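PDB 4G6V: Adhesin/hemolysin from Burkholderia pseudomallei 1026a, which acts as a tRNase toxin in contact-dependent growth inhibition, entering closely related neighbouring bacteria and stopping their growth unless the immunity protein CdiI binds it. Local coordinates for the interface of chains A and B. Residues are numbered along the deposited sequence; one frame, centred on the assembly and turned at random. Chains: chain A, Adhesin/hemolysin; chain B, CdiI.

The interface of chains A and B. Residues chain A 104, 113, 116-117, 120-121; chain B 6, 47, 50, 96-97.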
loop_
_atom_site.group_PDB
_atom_site.type_symbol
_atom_site.label_atom_id
_atom_site.label_comp_id
_atom_site.label_asym_id
_atom_site.label_seq_id
_atom_site.Cartn_x
_atom_site.Cartn_y
_atom_site.Cartn_z
ATOM N N TYR A 104 2.827 -1.287 6.704
ATOM C CA TYR A 104 3.563 -0.866 5.514
ATOM C C TYR A 104 5.050 -1.123 5.744
ATOM O O TYR A 104 5.664 -0.582 6.675
ATOM C CB TYR A 104 3.269 0.603 5.187
ATOM C CG TYR A 104 4.238 1.280 4.254
ATOM C CD1 TYR A 104 4.655 0.673 3.070
ATOM C CD2 TYR A 104 4.726 2.541 4.545
ATOM C CE1 TYR A 104 5.553 1.311 2.218
ATOM C CE2 TYR A 104 5.610 3.195 3.689
ATOM C CZ TYR A 104 6.022 2.583 2.531
ATOM O OH TYR A 104 6.898 3.264 1.691
ATOM N N ASN A 113 10.065 9.361 -0.580
ATOM C CA ASN A 113 9.188 8.439 -1.293
ATOM C C ASN A 113 8.318 7.645 -0.327
ATOM O O ASN A 113 7.134 7.395 -0.591
ATOM C CB ASN A 113 10.004 7.516 -2.204
ATOM C CG ASN A 113 10.599 8.254 -3.407
ATOM O OD1 ASN A 113 10.626 9.480 -3.454
ATOM N ND2 ASN A 113 11.077 7.501 -4.380
ATOM N N THR A 116 5.657 9.983 0.454
ATOM C CA THR A 116 4.763 10.089 -0.701
ATOM C C THR A 116 3.827 8.879 -0.730
ATOM O O THR A 116 2.641 8.975 -1.059
ATOM C CB THR A 116 5.541 10.159 -2.049
ATOM O OG1 THR A 116 6.340 11.349 -2.109
ATOM C CG2 THR A 116 4.581 10.158 -3.229
ATOM N N THR A 117 4.380 7.740 -0.353
ATOM C CA THR A 117 3.679 6.478 -0.462
ATOM C C THR A 117 2.580 6.432 0.574
ATOM O O THR A 117 1.426 6.170 0.255
ATOM C CB THR A 117 4.691 5.288 -0.341
ATOM O OG1 THR A 117 5.597 5.360 -1.448
ATOM C CG2 THR A 117 3.996 3.930 -0.347
ATOM N N ASN A 120 -0.294 8.843 -0.225
ATOM C CA ASN A 120 -1.220 8.262 -1.197
ATOM C C ASN A 120 -2.019 7.043 -0.743
ATOM O O ASN A 120 -3.179 6.870 -1.140
ATOM C CB ASN A 120 -0.538 8.034 -2.529
ATOM C CG ASN A 120 -0.270 9.337 -3.256
ATOM O OD1 ASN A 120 -1.189 9.961 -3.807
ATOM N ND2 ASN A 120 0.977 9.790 -3.221
ATOM N N LYS A 121 -1.409 6.218 0.102
ATOM C CA LYS A 121 -2.136 5.145 0.748
ATOM C C LYS A 121 -3.301 5.740 1.526
ATOM O O LYS A 121 -4.378 5.161 1.583
ATOM C CB LYS A 121 -1.222 4.351 1.685
ATOM C CG LYS A 121 -0.519 3.197 1.030
ATOM C CD LYS A 121 0.691 2.785 1.832
ATOM C CE LYS A 121 1.435 1.596 1.220
ATOM N NZ LYS A 121 0.584 0.373 1.079
ATOM N N PHE B 6 0.597 0.879 -7.022
ATOM C CA PHE B 6 0.637 2.264 -7.441
ATOM C C PHE B 6 0.705 2.290 -8.955
ATOM O O PHE B 6 1.645 1.781 -9.537
ATOM C CB PHE B 6 1.868 2.946 -6.872
ATOM C CG PHE B 6 1.672 3.456 -5.501
ATOM C CD1 PHE B 6 1.837 4.798 -5.212
ATOM C CD2 PHE B 6 1.281 2.605 -4.486
ATOM C CE1 PHE B 6 1.623 5.276 -3.913
ATOM C CE2 PHE B 6 1.075 3.076 -3.181
ATOM C CZ PHE B 6 1.243 4.408 -2.904
ATOM N N LEU B 47 4.256 12.381 -7.548
ATOM C CA LEU B 47 4.007 11.171 -8.334
ATOM C C LEU B 47 4.688 11.223 -9.712
ATOM O O LEU B 47 5.207 10.217 -10.194
ATOM C CB LEU B 47 2.510 10.914 -8.488
ATOM C CG LEU B 47 1.737 10.692 -7.188
ATOM C CD1 LEU B 47 0.240 10.900 -7.411
ATOM C CD2 LEU B 47 2.024 9.309 -6.609
ATOM N N ILE B 50 8.457 10.317 -9.332
ATOM C CA ILE B 50 8.667 8.876 -9.191
ATOM C C ILE B 50 8.408 8.128 -10.497
ATOM O O ILE B 50 9.207 7.286 -10.883
ATOM C CB ILE B 50 7.788 8.271 -8.062
ATOM C CG1 ILE B 50 8.150 8.860 -6.693
ATOM C CG2 ILE B 50 7.926 6.761 -8.013
ATOM C CD1 ILE B 50 7.312 8.300 -5.554
ATOM N N ASP B 96 3.415 -1.292 -3.879
ATOM C CA ASP B 96 3.740 -0.447 -2.733
ATOM C C ASP B 96 4.731 0.647 -3.095
ATOM O O ASP B 96 5.567 1.065 -2.275
ATOM C CB ASP B 96 4.211 -1.287 -1.531
ATOM C CG ASP B 96 3.048 -1.981 -0.812
ATOM O OD1 ASP B 96 1.913 -1.416 -0.816
ATOM O OD2 ASP B 96 3.267 -3.086 -0.251
ATOM N N ASN B 97 4.621 1.097 -4.342
ATOM C CA ASN B 97 5.371 2.244 -4.824
ATOM C C ASN B 97 6.871 1.991 -4.770
ATOM O O ASN B 97 7.664 2.925 -4.690
ATOM C CB ASN B 97 4.985 3.498 -4.018
ATOM C CG ASN B 97 5.003 4.773 -4.860
ATOM O OD1 ASN B 97 4.880 4.733 -6.092
ATOM N ND2 ASN B 97 5.171 5.909 -4.194
#
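A:Lys121 and B:Asp96 form a charged contact between the CdiA-CT toxin and its immunity protein CdiI. The two side chains meet at about a right angle, with the amine NZ of A:Lys121 2.9 Å from the carboxylate OD1 of B:Asp96. The lysine chain is nearly extended until it bends at its last torsion (chi4 -59°), and its tip meets OD1 from above the carboxylate plane. Because A:Lys121 is an active-site residue of the tRNase, the salt bridge engages part of the catalytic site directly, which suggests that bound CdiI may hinder it. A:Tyr104 lies at the margin, its CE1 4.5 Å from the backbone O of B:Asp96.

A neutral polar contact is made by A:Thr117 and B:Asn97, whose side chains run past each other in opposite directions. The amide ND2 of B:Asn97 gives a nearly straight hydrogen bond of 2.8 Å to the hydroxyl OG1 of A:Thr117, and this OG1 lies close to the amide plane of B:Asn97. That hydroxyl, placed beside its own backbone N (chi1 -64°), donates in turn to the backbone O of A:Asn113, one helical turn back, at 2.7 Å. One oxygen thus accepts from CdiI while donating within toxin helix 111-123, a pairing that should fix its rotation.

Van der Waals packing flanks the threonine bond. The ring of B:Phe6 has CB of B:Asn97 over one face, while its CZ approaches the methyl CG2 of A:Thr117 at 3.8 Å and its CE1 touches CB of A:Asn120. Helix 45-53 of CdiI adds B:Ile50, whose CD1 meets the amide of A:Asn113 tip to tip and also reaches the methyl of A:Thr116. B:Leu47 points its CD2 at the amide end of A:Asn120, where ND2 is held by a 2.8 Å hydrogen bond to the backbone O of A:Thr116. At the ring edge, in plane, the backbone O of A:Thr117 sits 3.6 Å from CZ of B:Phe6.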